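Long-range contacts in 5' nucleotidase family protein (Staphylococcus aureus subsp. aureus, PDB 4Q7F), which is a two-domain protein of the 5'-nucleotidase family, joining a metal-binding calcineurin-like phosphoesterase domain to a 5'-nucleotidase C-terminal domain: residues A[363-368]-A[382-387]; A[431-436]-A[476-481]; A[345-350]-A[503-508]; A[327-332]-A[370-375]. All coordinates share one frame; numbering follows the deposited sequence.

Contact 1 of 4, residues A[363-368]-A[382-387]; sequences ALFDSA and NNYPFP. With 3D1 ((2R,3S,5R)-5-(6-amino-9H-purin-9-yl)-tetrahydro-2-(hydroxymethyl)furan-3-ol), chain D.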
# COMPACT_ATOMS: atom_id res chain seq x y z
N ALA A 363 -10.68 3.95 9.72
CA ALA A 363 -10.88 2.64 9.15
C ALA A 363 -10.36 1.66 10.18
O ALA A 363 -9.67 2.06 11.13
CB ALA A 363 -10.10 2.50 7.85
N LEU A 364 -10.79 0.40 10.07
CA LEU A 364 -10.21 -0.66 10.89
C LEU A 364 -9.21 -1.32 9.93
O LEU A 364 -9.59 -1.95 8.93
CB LEU A 364 -11.26 -1.66 11.35
CG LEU A 364 -10.68 -2.79 12.22
CD1 LEU A 364 -10.21 -2.24 13.56
CD2 LEU A 364 -11.73 -3.86 12.42
N PHE A 365 -7.93 -1.16 10.21
CA PHE A 365 -6.89 -1.72 9.33
C PHE A 365 -6.76 -3.27 9.44
O PHE A 365 -7.12 -3.88 10.44
CB PHE A 365 -5.57 -0.95 9.50
CG PHE A 365 -5.70 0.52 9.19
CD1 PHE A 365 -5.91 0.96 7.88
CD2 PHE A 365 -5.60 1.48 10.20
CE1 PHE A 365 -6.03 2.31 7.59
CE2 PHE A 365 -5.74 2.84 9.90
CZ PHE A 365 -5.95 3.25 8.60
N ASP A 366 -6.25 -3.89 8.39
CA ASP A 366 -6.17 -5.36 8.33
C ASP A 366 -5.46 -6.03 9.49
O ASP A 366 -5.85 -7.10 9.92
CB ASP A 366 -5.63 -5.81 6.98
CG ASP A 366 -6.63 -5.57 5.87
OD1 ASP A 366 -7.81 -5.96 6.05
OD2 ASP A 366 -6.26 -5.00 4.83
N SER A 367 -4.44 -5.38 10.02
CA SER A 367 -3.68 -5.91 11.15
C SER A 367 -4.24 -5.46 12.53
O SER A 367 -3.65 -5.74 13.59
CB SER A 367 -2.24 -5.45 11.01
OG SER A 367 -2.19 -4.02 10.86
N ALA A 368 -5.39 -4.77 12.52
CA ALA A 368 -5.97 -4.23 13.73
C ALA A 368 -6.72 -5.25 14.55
O ALA A 368 -7.90 -5.49 14.32
CB ALA A 368 -6.91 -3.06 13.40
N ASN A 382 0.32 -2.36 14.87
CA ASN A 382 -0.61 -3.25 14.19
C ASN A 382 -1.98 -2.63 14.02
O ASN A 382 -2.65 -2.86 13.02
CB ASN A 382 -0.72 -4.60 14.91
CG ASN A 382 0.50 -5.47 14.68
OD1 ASN A 382 1.12 -5.38 13.64
ND2 ASN A 382 0.84 -6.30 15.65
N ASN A 383 -2.39 -1.84 15.00
CA ASN A 383 -3.70 -1.16 14.92
C ASN A 383 -3.68 0.13 14.08
O ASN A 383 -4.71 0.53 13.56
CB ASN A 383 -4.25 -0.94 16.30
CG ASN A 383 -4.74 -2.25 16.90
OD1 ASN A 383 -5.79 -2.75 16.51
ND2 ASN A 383 -3.98 -2.81 17.83
N TYR A 384 -2.52 0.74 13.91
CA TYR A 384 -2.41 1.93 13.04
C TYR A 384 -1.11 1.79 12.27
O TYR A 384 -0.13 2.41 12.64
CB TYR A 384 -2.43 3.26 13.83
CG TYR A 384 -3.05 4.32 12.96
CD1 TYR A 384 -2.35 4.86 11.89
CD2 TYR A 384 -4.38 4.67 13.12
CE1 TYR A 384 -2.95 5.78 11.06
CE2 TYR A 384 -4.99 5.59 12.28
CZ TYR A 384 -4.27 6.13 11.25
OH TYR A 384 -4.85 7.02 10.39
N PRO A 385 -1.12 1.03 11.17
CA PRO A 385 0.12 0.74 10.43
C PRO A 385 0.53 1.75 9.37
O PRO A 385 1.48 1.49 8.65
CB PRO A 385 -0.18 -0.61 9.77
CG PRO A 385 -1.66 -0.55 9.50
CD PRO A 385 -2.28 0.35 10.54
N PHE A 386 -0.15 2.89 9.27
CA PHE A 386 0.26 3.90 8.29
C PHE A 386 0.75 5.16 8.97
O PHE A 386 0.31 5.48 10.08
CB PHE A 386 -0.90 4.21 7.35
CG PHE A 386 -1.29 3.06 6.48
CD1 PHE A 386 -0.48 2.67 5.42
CD2 PHE A 386 -2.47 2.38 6.71
CE1 PHE A 386 -0.83 1.60 4.61
CE2 PHE A 386 -2.83 1.31 5.90
CZ PHE A 386 -2.02 0.92 4.86
N PRO A 387 1.65 5.90 8.31
CA PRO A 387 2.11 7.15 8.91
C PRO A 387 1.19 8.35 8.55
O PRO A 387 1.62 9.35 7.99
CB PRO A 387 3.52 7.29 8.37
CG PRO A 387 3.48 6.62 7.02
CD PRO A 387 2.39 5.59 7.06
O5' 3D1 D . -4.42 2.24 -3.43
C5' 3D1 D . -4.28 2.72 -2.10
C4' 3D1 D . -2.86 2.54 -1.60
O4' 3D1 D . -2.75 3.28 -0.40
C1' 3D1 D . -2.58 2.42 0.74
N9 3D1 D . -3.44 2.91 1.85
C4 3D1 D . -3.02 3.86 2.68
N3 3D1 D . -1.88 4.59 2.78
C2 3D1 D . -1.74 5.51 3.75
N1 3D1 D . -2.72 5.77 4.66
C6 3D1 D . -3.90 5.13 4.67
N6 3D1 D . -4.85 5.43 5.60
C5 3D1 D . -4.13 4.10 3.63
N7 3D1 D . -5.12 3.25 3.28
C8 3D1 D . -4.70 2.55 2.20
C2' 3D1 D . -2.85 1.01 0.25
C3' 3D1 D . -2.46 1.13 -1.21
O3' 3D1 D . -1.03 0.97 -1.32
O HOH W 1 -7.36 0.34 12.80
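The ring of Phe365 is wedged among Tyr384, Pro385 and Phe386, and each neighbour meets a different part of it. Its CE2 corner points at the face of Tyr384, 3.7 Å from Tyr384 CE2, in an edge-to-face pair with the planes turned 76° apart. Phe386 reverses the roles: its edge is directed at a face of Phe365, offset toward the rim, with Phe386 CD2 3.7 Å from Phe365 CE1 and the planes at 69°. Chi1 of Phe365 (-59°) puts CG beside the backbone N. Its CD2 lies 3.5 Å from Pro385 CD, an oblique approach that is neither over the face nor at the edge. Together the three rings form an aromatic cluster, two members of which, Phe365 and Phe386, line the C-terminal domain's share of the pocket for the bound (2R,3S,5R)-5-(6-amino-9H-purin-9-yl)-tetrahydro-2-(hydroxymethyl)furan-3-ol. Phe386 lays one face against the purine, its CD1 3.5 Å from ligand C2, while CZ of Phe365 lies 3.9 Å from the ligand amino nitrogen N6. Tyr384 is one shell further back, its OH bonded to Asn388, which is a pocket residue. Polar links, one from a serine side chain and one through a water, join the segments behind the rings. Ser367 OG donates to Asn382 O over only 2.5 Å, a very short bond near the C-terminal end of helix 377-383, and a type I turn from Phe365 to Ala368 brings this serine round to the helix. A water accepts from Phe365 N and donates to Asn383 O at 2.8 Å, bridging the segments; Asn383 O itself lies at the edge of the Phe365 ring, near its plane.

Contact 2 of 4, residues A[431-436]-A[476-481]; sequences HFNYDI and NYRAVG. With 3D1 ((2R,3S,5R)-5-(6-amino-9H-purin-9-yl)-tetrahydro-2-(hydroxymethyl)furan-3-ol), chain D.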
# COMPACT_ATOMS: atom_id res chain seq x y z
N HIS A 431 -10.59 -3.41 2.81
CA HIS A 431 -11.34 -3.18 4.05
C HIS A 431 -10.97 -1.83 4.66
O HIS A 431 -11.77 -1.24 5.40
CB HIS A 431 -11.08 -4.28 5.09
CG HIS A 431 -11.34 -5.66 4.59
ND1 HIS A 431 -12.61 -6.19 4.47
CD2 HIS A 431 -10.49 -6.64 4.20
CE1 HIS A 431 -12.53 -7.42 4.01
NE2 HIS A 431 -11.25 -7.72 3.84
N PHE A 432 -9.76 -1.39 4.38
CA PHE A 432 -9.28 -0.11 4.86
C PHE A 432 -10.02 1.09 4.24
O PHE A 432 -9.76 2.22 4.61
CB PHE A 432 -7.77 0.01 4.62
CG PHE A 432 -7.32 -0.35 3.23
CD1 PHE A 432 -7.64 0.45 2.14
CD2 PHE A 432 -6.51 -1.47 3.01
CE1 PHE A 432 -7.22 0.13 0.86
CE2 PHE A 432 -6.07 -1.79 1.73
CZ PHE A 432 -6.42 -0.99 0.65
N ASN A 433 -10.94 0.82 3.32
CA ASN A 433 -11.75 1.86 2.71
C ASN A 433 -13.13 1.97 3.36
O ASN A 433 -13.97 2.66 2.84
CB ASN A 433 -11.87 1.71 1.20
CG ASN A 433 -10.61 2.16 0.48
OD1 ASN A 433 -9.76 2.85 1.05
ND2 ASN A 433 -10.49 1.79 -0.78
N TYR A 434 -13.33 1.24 4.46
CA TYR A 434 -14.55 1.35 5.24
C TYR A 434 -14.27 2.14 6.51
O TYR A 434 -13.37 1.79 7.26
CB TYR A 434 -15.08 -0.03 5.64
CG TYR A 434 -16.28 0.05 6.59
CD1 TYR A 434 -17.50 0.52 6.16
CD2 TYR A 434 -16.17 -0.37 7.91
CE1 TYR A 434 -18.57 0.60 7.02
CE2 TYR A 434 -17.24 -0.33 8.77
CZ TYR A 434 -18.44 0.17 8.33
OH TYR A 434 -19.50 0.17 9.21
N ASP A 435 -15.07 3.15 6.78
CA ASP A 435 -14.83 3.97 7.98
C ASP A 435 -15.93 3.81 8.97
O ASP A 435 -17.12 3.64 8.60
CB ASP A 435 -14.67 5.46 7.64
CG ASP A 435 -13.34 5.80 6.99
OD1 ASP A 435 -12.35 5.09 7.22
OD2 ASP A 435 -13.26 6.84 6.28
N ILE A 436 -15.52 3.85 10.23
CA ILE A 436 -16.43 3.85 11.36
C ILE A 436 -16.40 5.27 11.92
O ILE A 436 -15.34 5.83 12.19
CB ILE A 436 -16.02 2.86 12.48
CG1 ILE A 436 -16.01 1.41 11.97
CG2 ILE A 436 -16.97 2.99 13.66
CD1 ILE A 436 -14.72 0.97 11.32
N ASN A 476 -5.00 12.06 6.85
CA ASN A 476 -4.53 12.79 5.67
C ASN A 476 -4.83 12.08 4.36
O ASN A 476 -5.02 12.73 3.31
CB ASN A 476 -3.05 13.11 5.75
CG ASN A 476 -2.19 11.89 5.64
OD1 ASN A 476 -2.14 11.08 6.56
ND2 ASN A 476 -1.50 11.77 4.53
N TYR A 477 -4.89 10.75 4.42
CA TYR A 477 -5.20 9.92 3.25
C TYR A 477 -6.60 10.27 2.79
O TYR A 477 -6.82 10.60 1.63
CB TYR A 477 -5.12 8.43 3.64
CG TYR A 477 -5.32 7.42 2.54
CD1 TYR A 477 -4.27 7.07 1.70
CD2 TYR A 477 -6.54 6.78 2.37
CE1 TYR A 477 -4.43 6.14 0.70
CE2 TYR A 477 -6.72 5.83 1.38
CZ TYR A 477 -5.65 5.51 0.55
OH TYR A 477 -5.79 4.56 -0.43
N ARG A 478 -7.54 10.20 3.72
CA ARG A 478 -8.91 10.58 3.41
C ARG A 478 -9.05 12.04 2.94
O ARG A 478 -9.81 12.31 2.02
CB ARG A 478 -9.81 10.37 4.61
CG ARG A 478 -10.10 8.93 4.88
CD ARG A 478 -11.12 8.35 3.91
NE ARG A 478 -11.43 7.00 4.35
CZ ARG A 478 -10.85 5.88 3.92
NH1 ARG A 478 -9.92 5.89 2.95
NH2 ARG A 478 -11.22 4.74 4.46
N ALA A 479 -8.32 12.97 3.59
CA ALA A 479 -8.38 14.39 3.26
C ALA A 479 -8.14 14.73 1.79
O ALA A 479 -8.74 15.68 1.27
CB ALA A 479 -7.44 15.19 4.16
N VAL A 480 -7.27 13.97 1.12
CA VAL A 480 -7.03 14.19 -0.30
C VAL A 480 -7.83 13.23 -1.21
O VAL A 480 -7.57 13.12 -2.40
CB VAL A 480 -5.52 14.12 -0.65
CG1 VAL A 480 -4.79 15.28 0.04
CG2 VAL A 480 -4.94 12.79 -0.24
N GLY A 481 -8.80 12.54 -0.63
CA GLY A 481 -9.71 11.65 -1.39
C GLY A 481 -9.43 10.15 -1.44
O GLY A 481 -10.11 9.42 -2.17
O5' 3D1 D . -4.42 2.24 -3.43
C5' 3D1 D . -4.28 2.72 -2.10
C4' 3D1 D . -2.86 2.54 -1.60
O4' 3D1 D . -2.75 3.28 -0.40
C1' 3D1 D . -2.58 2.42 0.74
N9 3D1 D . -3.44 2.91 1.85
C4 3D1 D . -3.02 3.86 2.68
N3 3D1 D . -1.88 4.59 2.78
C2 3D1 D . -1.74 5.51 3.75
N1 3D1 D . -2.72 5.77 4.66
C6 3D1 D . -3.90 5.13 4.67
N6 3D1 D . -4.85 5.43 5.60
C5 3D1 D . -4.13 4.10 3.63
N7 3D1 D . -5.12 3.25 3.28
C8 3D1 D . -4.70 2.55 2.20
C2' 3D1 D . -2.85 1.01 0.25
C3' 3D1 D . -2.46 1.13 -1.21
O3' 3D1 D . -1.03 0.97 -1.32
O HOH W 2 -7.77 3.69 3.68
O HOH W 3 -7.74 2.92 -1.00
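Arg478 reaches from helix 476-479 to Asp435 and the backbone of Phe432. Its CB leaves the helix toward segment 431-436, CG comes 4.0 Å from Asp435 OD2, and a bend at chi2 (-76°) sets CD, which lies 3.5 Å from the same OD2. NE then donates to that oxygen at 2.7 Å, nearly straight at 174°, on the syn side of the carboxylate and in the guanidinium plane. NH2 completes a side-on, two-nitrogen salt bridge by meeting Asp435 OD1 at 3.0 Å from above the carboxylate plane. The same NH2 also donates to Phe432 O at 2.9 Å, in the carbonyl plane on a lone pair. NH1 gives a weak bond to a water that also lies 2.6 Å from Phe432 O, and another weak one to Gly482 O. Three direct bonds across the contact thus restrain the guanidinium's rotation. On the preceding residue, Tyr477 places its ring over the purine of the bound ligand, with CE1 3.3 Å from ligand C4; Phe432 turns one face to the ligand's C8, its CD1 at 3.6 Å. Arg478 is therefore a second-shell tie between the segments carrying these two aromatics, an arrangement that forms part of the C-terminal domain's side of the ligand pocket.

Contact 3 of 4, residues A[345-350]-A[503-508]; sequences NFMNYA and QLLIDF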
# COMPACT_ATOMS: atom_id res chain seq x y z
N ASN A 345 -14.66 2.54 19.17
CA ASN A 345 -15.16 3.60 20.00
C ASN A 345 -13.98 4.36 20.60
O ASN A 345 -13.95 5.57 20.59
CB ASN A 345 -16.00 3.07 21.12
CG ASN A 345 -16.61 4.17 21.93
OD1 ASN A 345 -17.42 4.95 21.42
ND2 ASN A 345 -16.21 4.27 23.20
N PHE A 346 -13.00 3.60 21.09
CA PHE A 346 -11.79 4.17 21.66
C PHE A 346 -11.02 5.03 20.66
O PHE A 346 -10.59 6.13 21.01
CB PHE A 346 -10.90 3.06 22.19
CG PHE A 346 -9.46 3.43 22.29
CD1 PHE A 346 -9.00 4.25 23.29
CD2 PHE A 346 -8.55 2.94 21.37
CE1 PHE A 346 -7.66 4.58 23.37
CE2 PHE A 346 -7.21 3.26 21.45
CZ PHE A 346 -6.76 4.09 22.46
N MSE A 347 -10.80 4.52 19.45
CA MSE A 347 -10.03 5.25 18.45
C MSE A 347 -10.74 6.53 18.10
O MSE A 347 -10.12 7.59 18.08
CB MSE A 347 -9.77 4.43 17.18
CG MSE A 347 -8.72 3.34 17.44
SE MSE A 347 -8.04 2.64 15.73
CE MSE A 347 -9.68 1.71 15.14
N ASN A 348 -12.03 6.45 17.80
CA ASN A 348 -12.80 7.65 17.50
C ASN A 348 -12.82 8.67 18.65
O ASN A 348 -12.71 9.86 18.42
CB ASN A 348 -14.21 7.28 17.04
CG ASN A 348 -14.25 6.94 15.56
OD1 ASN A 348 -13.98 7.80 14.70
ND2 ASN A 348 -14.63 5.71 15.24
N TYR A 349 -12.92 8.19 19.89
CA TYR A 349 -12.89 9.06 21.02
C TYR A 349 -11.55 9.80 21.09
O TYR A 349 -11.53 11.01 21.32
CB TYR A 349 -13.17 8.33 22.33
CG TYR A 349 -13.18 9.30 23.50
CD1 TYR A 349 -14.23 10.19 23.68
CD2 TYR A 349 -12.12 9.34 24.41
CE1 TYR A 349 -14.22 11.09 24.73
CE2 TYR A 349 -12.11 10.24 25.46
CZ TYR A 349 -13.17 11.10 25.62
OH TYR A 349 -13.17 11.99 26.66
N ALA A 350 -10.44 9.09 20.86
CA ALA A 350 -9.13 9.75 20.91
C ALA A 350 -9.05 10.87 19.87
O ALA A 350 -8.50 11.94 20.14
CB ALA A 350 -8.00 8.74 20.70
N GLN A 503 1.44 7.58 17.25
CA GLN A 503 1.77 8.47 18.34
C GLN A 503 0.53 9.10 19.01
O GLN A 503 0.49 9.29 20.23
CB GLN A 503 2.70 9.57 17.86
CG GLN A 503 3.24 10.40 19.00
CD GLN A 503 4.03 9.58 19.98
OE1 GLN A 503 4.86 8.78 19.59
NE2 GLN A 503 3.80 9.81 21.27
N LEU A 504 -0.48 9.42 18.20
CA LEU A 504 -1.71 9.98 18.73
C LEU A 504 -2.33 8.98 19.71
O LEU A 504 -2.73 9.37 20.80
CB LEU A 504 -2.66 10.39 17.59
CG LEU A 504 -3.96 11.11 17.96
CD1 LEU A 504 -4.48 11.90 16.76
CD2 LEU A 504 -5.01 10.17 18.53
N LEU A 505 -2.38 7.70 19.35
CA LEU A 505 -2.90 6.67 20.25
C LEU A 505 -2.00 6.51 21.50
O LEU A 505 -2.49 6.35 22.61
CB LEU A 505 -3.07 5.32 19.54
CG LEU A 505 -4.07 5.30 18.38
CD1 LEU A 505 -4.20 3.90 17.82
CD2 LEU A 505 -5.44 5.83 18.80
N ILE A 506 -0.69 6.58 21.31
CA ILE A 506 0.24 6.49 22.43
C ILE A 506 0.03 7.65 23.41
O ILE A 506 0.00 7.43 24.63
CB ILE A 506 1.70 6.46 21.93
CG1 ILE A 506 1.96 5.14 21.20
CG2 ILE A 506 2.66 6.68 23.09
CD1 ILE A 506 3.35 5.00 20.57
N ASP A 507 -0.10 8.87 22.88
CA ASP A 507 -0.35 10.07 23.70
C ASP A 507 -1.62 9.91 24.52
O ASP A 507 -1.60 10.11 25.73
CB ASP A 507 -0.48 11.33 22.83
CG ASP A 507 0.84 11.76 22.21
OD1 ASP A 507 1.89 11.27 22.64
OD2 ASP A 507 0.83 12.57 21.28
N PHE A 508 -2.72 9.54 23.86
CA PHE A 508 -3.97 9.36 24.57
C PHE A 508 -3.81 8.31 25.67
O PHE A 508 -4.19 8.54 26.82
CB PHE A 508 -5.09 8.95 23.62
CG PHE A 508 -6.43 8.87 24.29
CD1 PHE A 508 -6.82 7.72 24.96
CD2 PHE A 508 -7.31 9.95 24.27
CE1 PHE A 508 -8.05 7.64 25.60
CE2 PHE A 508 -8.54 9.88 24.90
CZ PHE A 508 -8.92 8.72 25.56
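Phe508 of helix 501-511 drives its ring between Phe346, Tyr349 and Ala350 of helix 342-355, and this is where the packing is tight. The short helical segments run at 90° to each other with axes 10.4 Å apart at closest approach, and the nearest pair of CA atoms belongs to Ala350 and Phe508. The small alanine lets them approach: its CB makes an off-centre CH-pi contact, 4.2 Å from the centroid of the Phe508 ring and 29° off the ring normal. CG of Phe508 is anti to the backbone N (chi1 -175°), and beyond it the ring extends between two aromatic neighbours. CZ lies 3.5 Å from Tyr349 CD2, near the plane of the tyrosine ring, and the two rings meet rim to rim. On the CD1 side the partner is Phe346, whose CE1 stands 3.6 Å from Phe508 CD1; the pair is oblique. The leucines pack less closely. Leu505 CD2 is 4.1 Å from Phe346 CE2 and 4.3 Å from CG of the selenomethionine at Met347, while Leu504 CD2 sits 4.0 Å from Ala350 CB. The polar side of helix 501-511 turns elsewhere: exposed Gln503 donates through NE2 to partly exposed Asp507 OD1 within its own helix, and neither residue touches segment 345-350. Across the contact there is carbon against carbon alone, without a polar pair to dictate a register, so the contact depends on the fit of apolar and aromatic surfaces, with Phe508 contributing most of the close approaches.

Contact 4 of 4, residues A[327-332]-A[370-375]; sequences DMTINH and GFKQVV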
# COMPACT_ATOMS: atom_id res chain seq x y z
N ASP A 327 -9.99 -5.33 28.61
CA ASP A 327 -9.62 -5.80 27.29
C ASP A 327 -10.46 -5.13 26.21
O ASP A 327 -11.66 -4.90 26.39
CB ASP A 327 -9.80 -7.32 27.19
CG ASP A 327 -9.27 -7.88 25.90
OD1 ASP A 327 -8.06 -8.12 25.81
OD2 ASP A 327 -10.08 -8.09 24.97
N MSE A 328 -9.82 -4.83 25.07
CA MSE A 328 -10.48 -4.23 23.92
C MSE A 328 -10.06 -4.97 22.67
O MSE A 328 -9.85 -4.38 21.61
CB MSE A 328 -10.03 -2.77 23.78
CG MSE A 328 -10.74 -1.83 24.75
SE MSE A 328 -10.44 0.03 24.18
CE MSE A 328 -8.47 0.03 24.06
N THR A 329 -9.95 -6.29 22.78
CA THR A 329 -9.53 -7.09 21.64
C THR A 329 -10.65 -7.21 20.62
O THR A 329 -11.82 -7.17 20.96
CB THR A 329 -9.07 -8.50 22.09
OG1 THR A 329 -7.87 -8.38 22.87
CG2 THR A 329 -8.77 -9.38 20.90
N ILE A 330 -10.26 -7.33 19.36
CA ILE A 330 -11.19 -7.55 18.28
C ILE A 330 -11.07 -9.02 17.90
O ILE A 330 -10.07 -9.45 17.34
CB ILE A 330 -10.86 -6.64 17.08
CG1 ILE A 330 -11.19 -5.19 17.46
CG2 ILE A 330 -11.63 -7.07 15.84
CD1 ILE A 330 -10.81 -4.16 16.42
N ASN A 331 -12.10 -9.80 18.23
CA ASN A 331 -12.11 -11.23 17.94
C ASN A 331 -12.36 -11.52 16.46
O ASN A 331 -11.68 -12.36 15.86
CB ASN A 331 -13.18 -11.91 18.79
CG ASN A 331 -12.87 -11.85 20.27
OD1 ASN A 331 -11.70 -11.79 20.66
ND2 ASN A 331 -13.90 -11.89 21.09
N HIS A 332 -13.33 -10.83 15.88
CA HIS A 332 -13.64 -11.01 14.48
C HIS A 332 -13.77 -9.62 13.84
O HIS A 332 -14.64 -8.83 14.19
CB HIS A 332 -14.91 -11.84 14.32
CG HIS A 332 -14.84 -13.19 14.98
ND1 HIS A 332 -15.41 -13.44 16.21
CD2 HIS A 332 -14.24 -14.34 14.60
CE1 HIS A 332 -15.18 -14.70 16.54
NE2 HIS A 332 -14.47 -15.26 15.58
N GLY A 370 -7.07 -4.82 17.86
CA GLY A 370 -7.44 -4.13 19.09
C GLY A 370 -6.35 -4.23 20.14
O GLY A 370 -5.22 -4.64 19.84
N PHE A 371 -6.67 -3.84 21.38
CA PHE A 371 -5.70 -3.93 22.45
C PHE A 371 -6.14 -4.90 23.55
O PHE A 371 -7.31 -5.00 23.89
CB PHE A 371 -5.46 -2.59 23.16
CG PHE A 371 -4.91 -1.48 22.29
CD1 PHE A 371 -4.03 -1.72 21.25
CD2 PHE A 371 -5.17 -0.16 22.63
CE1 PHE A 371 -3.51 -0.68 20.50
CE2 PHE A 371 -4.65 0.89 21.90
CZ PHE A 371 -3.82 0.63 20.83
N LYS A 372 -5.16 -5.59 24.11
CA LYS A 372 -5.37 -6.43 25.27
C LYS A 372 -5.10 -5.46 26.40
O LYS A 372 -4.84 -4.28 26.13
CB LYS A 372 -4.37 -7.58 25.31
CG LYS A 372 -4.45 -8.54 24.13
CD LYS A 372 -3.27 -9.50 24.12
CE LYS A 372 -1.96 -8.76 23.85
NZ LYS A 372 -0.79 -9.66 23.81
N GLN A 373 -5.12 -5.93 27.63
CA GLN A 373 -4.88 -5.05 28.76
C GLN A 373 -3.46 -4.48 28.72
O GLN A 373 -3.27 -3.30 29.02
CB GLN A 373 -5.16 -5.76 30.09
CG GLN A 373 -6.59 -6.25 30.18
CD GLN A 373 -6.99 -6.68 31.58
OE1 GLN A 373 -6.58 -6.08 32.57
NE2 GLN A 373 -7.84 -7.68 31.65
N VAL A 374 -2.48 -5.30 28.36
CA VAL A 374 -1.12 -4.79 28.25
C VAL A 374 -0.95 -4.38 26.79
O VAL A 374 -1.23 -5.16 25.87
CB VAL A 374 -0.06 -5.82 28.69
CG1 VAL A 374 1.35 -5.25 28.55
CG2 VAL A 374 -0.31 -6.25 30.13
N VAL A 375 -0.54 -3.14 26.59
CA VAL A 375 -0.36 -2.59 25.26
C VAL A 375 1.12 -2.31 25.04
O VAL A 375 1.74 -1.58 25.83
CB VAL A 375 -1.13 -1.28 25.08
CG1 VAL A 375 -0.98 -0.78 23.65
CG2 VAL A 375 -2.60 -1.46 25.42
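Met328 and Phe371 form an antiparallel hydrogen-bonded pair in a two-stranded ladder whose directions are 163° apart, with Thr329 and Gly370 following as a non-hydrogen-bonded pair. The two bonds differ: Met328 N gives to Phe371 O at 2.8 Å and nearly in line with the carbonyl, whereas Phe371 N reaches Met328 O at 3.2 Å from well above the carbonyl plane. Gly370, with positive phi and no side chain, lets its CA make a CH...O contact with Met328 O at 3.5 Å. The side chains of Met328, a selenomethionine, and Phe371 leave the same face of the ladder and lie side by side. A bend at chi3 (-53°) turns Met328 CE in to 3.6 Å from Phe371 CD2, obliquely to the ring. One face of that ring is covered centrally by Val375 CG1, 3.9 Å above the plane, and Phe343 of helix 342-355 meets it edge-to-face. Thr329 diverges from this group to lie alongside Lys372, its OG1 3.6 Å from Lys372 CG. Asp327 folds over the strand end: OD2 accepts from Thr329 N at 2.8 Å, closing an Asx turn, and OD1 takes the Thr329 hydroxyl on its syn side while lying 3.2 Å from Lys372 CA. Both carboxylate oxygens are thus engaged within their own segment, and Lys372 meets Asp327 through carbon atoms. The chemistry implies a ladder joined across by backbone bonds, with an apolar face formed by Met328 and Phe371 and a polar, solvent-facing rim.

In the fold
All four contacts touch the C-terminal half of the chain, but their chemistry differs with their place in the fold, and burial alone does not predict it. Contacts 1 and 2, centres 12 Å apart, both border the ligand: the first is largely aromatic, the second a buried ionic tie, and Ala363 packs against Asp435 between them. Contact 3, also buried, is wholly apolar and lies behind the pocket, about 23 Å from the chain centre. Contact 4 is the most peripheral of the four and mixes backbone pairing with exposed polar side chains. Neighbours are shared: Phe346 of contact 3 packs on Phe371 of contact 4, Asn383 of contact 1 accepts from Gly370 N, and Asn348 donates to Ile436 O, linking contacts 3 and 2.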